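Local atomic coordinates of protein PES4 (Saccharomyces cerevisiae, PDB entry 6EXX), a protein that probably binds RNA, including poly(A), poly(U) and mRNA 3' untranslated regions, the piece here being its fourth RNA recognition motif. Residues Glu26-Phe31 and Ile49-Phe54. Residues are numbered along the deposited sequence; the frame is centred on the assembly and turned at random.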
loop_
_atom_site.group_PDB
_atom_site.type_symbol
_atom_site.label_atom_id
_atom_site.label_comp_id
_atom_site.label_asym_id
_atom_site.label_seq_id
_atom_site.Cartn_x
_atom_site.Cartn_y
_atom_site.Cartn_z
ATOM N N GLU A 26 -9.190 6.180 7.543
ATOM C CA GLU A 26 -10.342 6.009 6.660
ATOM C C GLU A 26 -11.402 5.071 7.242
ATOM O O GLU A 26 -12.379 4.757 6.569
ATOM C CB GLU A 26 -9.875 5.477 5.306
ATOM C CG GLU A 26 -9.262 6.526 4.412
ATOM C CD GLU A 26 -10.291 7.516 3.869
ATOM O OE1 GLU A 26 -11.507 7.208 3.890
ATOM O OE2 GLU A 26 -9.892 8.620 3.434
ATOM N N ASN A 27 -11.214 4.622 8.482
ATOM C CA ASN A 27 -12.121 3.660 9.101
ATOM C C ASN A 27 -12.237 2.389 8.261
ATOM O O ASN A 27 -13.317 1.821 8.120
ATOM C CB ASN A 27 -13.506 4.273 9.326
ATOM C CG ASN A 27 -14.388 3.412 10.201
ATOM O OD1 ASN A 27 -13.930 2.816 11.175
ATOM N ND2 ASN A 27 -15.655 3.311 9.838
ATOM N N ILE A 28 -11.106 1.955 7.715
ATOM C CA ILE A 28 -11.027 0.747 6.900
ATOM C C ILE A 28 -10.280 -0.335 7.653
ATOM O O ILE A 28 -9.211 -0.079 8.211
ATOM C CB ILE A 28 -10.308 1.032 5.568
ATOM C CG1 ILE A 28 -11.204 1.894 4.682
ATOM C CG2 ILE A 28 -9.911 -0.269 4.855
ATOM C CD1 ILE A 28 -10.520 2.468 3.488
ATOM N N ARG A 29 -10.847 -1.541 7.656
ATOM C CA ARG A 29 -10.216 -2.708 8.252
ATOM C C ARG A 29 -9.804 -3.664 7.138
ATOM O O ARG A 29 -10.624 -4.430 6.640
ATOM C CB ARG A 29 -11.191 -3.406 9.201
ATOM C CG ARG A 29 -11.670 -2.521 10.341
ATOM C CD ARG A 29 -12.580 -3.271 11.302
ATOM N NE ARG A 29 -13.789 -3.763 10.648
ATOM C CZ ARG A 29 -14.134 -5.045 10.572
ATOM N NH1 ARG A 29 -13.360 -5.978 11.112
ATOM N NH2 ARG A 29 -15.254 -5.395 9.955
ATOM N N PRO A 30 -8.531 -3.607 6.724
ATOM C CA PRO A 30 -8.075 -4.543 5.700
ATOM C C PRO A 30 -8.017 -5.950 6.269
ATOM O O PRO A 30 -7.909 -6.124 7.481
ATOM C CB PRO A 30 -6.670 -4.040 5.368
ATOM C CG PRO A 30 -6.208 -3.393 6.629
ATOM C CD PRO A 30 -7.430 -2.780 7.245
ATOM N N PHE A 31 -8.098 -6.944 5.399
ATOM C CA PHE A 31 -7.829 -8.313 5.808
ATOM C C PHE A 31 -6.351 -8.473 6.163
ATOM O O PHE A 31 -6.018 -9.185 7.109
ATOM C CB PHE A 31 -8.195 -9.303 4.700
ATOM C CG PHE A 31 -9.662 -9.634 4.609
ATOM C CD1 PHE A 31 -10.426 -9.846 5.742
ATOM C CD2 PHE A 31 -10.266 -9.791 3.371
ATOM C CE1 PHE A 31 -11.765 -10.177 5.641
ATOM C CE2 PHE A 31 -11.603 -10.125 3.270
ATOM C CZ PHE A 31 -12.349 -10.309 4.402
ATOM N N ILE A 49 -1.910 -4.787 0.135
ATOM C CA ILE A 49 -2.968 -4.685 1.119
ATOM C C ILE A 49 -4.173 -5.406 0.539
ATOM O O ILE A 49 -4.622 -5.097 -0.573
ATOM C CB ILE A 49 -3.351 -3.230 1.463
ATOM C CG1 ILE A 49 -2.112 -2.421 1.879
ATOM C CG2 ILE A 49 -4.410 -3.244 2.553
ATOM C CD1 ILE A 49 -2.390 -0.929 2.013
ATOM N N LYS A 50 -4.693 -6.368 1.296
ATOM C CA LYS A 50 -5.863 -7.130 0.888
ATOM C C LYS A 50 -7.059 -6.547 1.611
ATOM O O LYS A 50 -7.111 -6.572 2.839
ATOM C CB LYS A 50 -5.721 -8.607 1.239
ATOM C CG LYS A 50 -6.867 -9.457 0.700
ATOM C CD LYS A 50 -6.955 -10.844 1.322
ATOM C CE LYS A 50 -5.691 -11.642 1.179
ATOM N NZ LYS A 50 -5.886 -12.984 1.789
ATOM N N PHE A 51 -8.000 -6.018 0.838
ATOM C CA PHE A 51 -9.197 -5.380 1.370
ATOM C C PHE A 51 -10.421 -6.284 1.260
ATOM O O PHE A 51 -10.480 -7.189 0.426
ATOM C CB PHE A 51 -9.482 -4.081 0.618
ATOM C CG PHE A 51 -8.408 -3.045 0.768
ATOM C CD1 PHE A 51 -8.403 -2.193 1.861
ATOM C CD2 PHE A 51 -7.415 -2.910 -0.186
ATOM C CE1 PHE A 51 -7.435 -1.228 1.991
ATOM C CE2 PHE A 51 -6.445 -1.945 -0.048
ATOM C CZ PHE A 51 -6.453 -1.112 1.040
ATOM N N ARG A 52 -11.408 -6.011 2.105
ATOM C CA ARG A 52 -12.650 -6.766 2.113
ATOM C C ARG A 52 -13.508 -6.528 0.879
ATOM O O ARG A 52 -14.311 -7.384 0.518
ATOM C CB ARG A 52 -13.452 -6.411 3.360
ATOM C CG ARG A 52 -12.737 -6.722 4.646
ATOM C CD ARG A 52 -13.377 -6.007 5.827
ATOM N NE ARG A 52 -12.655 -6.278 7.067
ATOM C CZ ARG A 52 -12.872 -7.328 7.851
ATOM N NH1 ARG A 52 -13.798 -8.224 7.539
ATOM N NH2 ARG A 52 -12.157 -7.479 8.953
ATOM N N ASN A 53 -13.355 -5.368 0.251
ATOM C CA ASN A 53 -14.165 -5.024 -0.904
ATOM C C ASN A 53 -13.489 -3.914 -1.695
ATOM O O ASN A 53 -12.497 -3.319 -1.252
ATOM C CB ASN A 53 -15.585 -4.623 -0.485
ATOM C CG ASN A 53 -15.596 -3.564 0.586
ATOM O OD1 ASN A 53 -15.036 -2.481 0.409
ATOM N ND2 ASN A 53 -16.231 -3.870 1.713
ATOM N N PHE A 54 -14.027 -3.637 -2.873
ATOM C CA PHE A 54 -13.429 -2.672 -3.777
ATOM C C PHE A 54 -13.610 -1.252 -3.257
ATOM O O PHE A 54 -12.791 -0.389 -3.527
ATOM C CB PHE A 54 -14.041 -2.819 -5.170
ATOM C CG PHE A 54 -13.308 -2.061 -6.231
ATOM C CD1 PHE A 54 -11.993 -2.375 -6.550
ATOM C CD2 PHE A 54 -13.925 -1.026 -6.908
ATOM C CE1 PHE A 54 -11.314 -1.675 -7.529
ATOM C CE2 PHE A 54 -13.256 -0.326 -7.899
ATOM C CZ PHE A 54 -11.947 -0.648 -8.206
HETATM O O HOH W 1 -11.048 -3.806 3.875
#
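The carbonyl oxygen of R29 is gripped by two donors: NE of R52, at 2.8 Å from R29 O, and a water that in turn accepts from the backbone N of R52. The NE bond is bent, 142° at the hydrogen, though R29 O lies close to the plane of the R52 guanidinium. R52 runs extended from CG to NE, and its guanidinium sits between two neighbours. Over one face comes the F31 ring, inclined 47° to the guanidinium and meeting it through CE1, 3.4 Å from R52 NH1; over the opposite face lies the R29 guanidinium, its plane turned 34° from that of R52. These two like charges lie close and would probably repel, with no hydrogen bond between R29 NH1 and R52 NH2. Further back along the same chain, CG of R52 stands over the centre of the F31 ring, a CH-pi contact 3.7 Å from the centroid. In this RRM domain the contact joins the loop between helix 16-25 and edge strand 32-39 to the end of strand 44-51, just ahead of helix 54-64. An alanine in place of R52 would take away the NE donor and the CG over the F31 ring, and would probably leave R29 O held from this segment by the water alone and the ring freer to turn. Next to R29 and P30 along the chain, F31 N makes a weak hydrogen bond to K50 O, while CB of P30 packs on CG2 of I49 at 3.7 Å. Deeper in, the CG2 methyl of I28 meets the edge of the F51 ring 3.9 Å from CD1; both side chains also rest on helix 54-64, I28 against D56 and R59, F51 against A57 and I60.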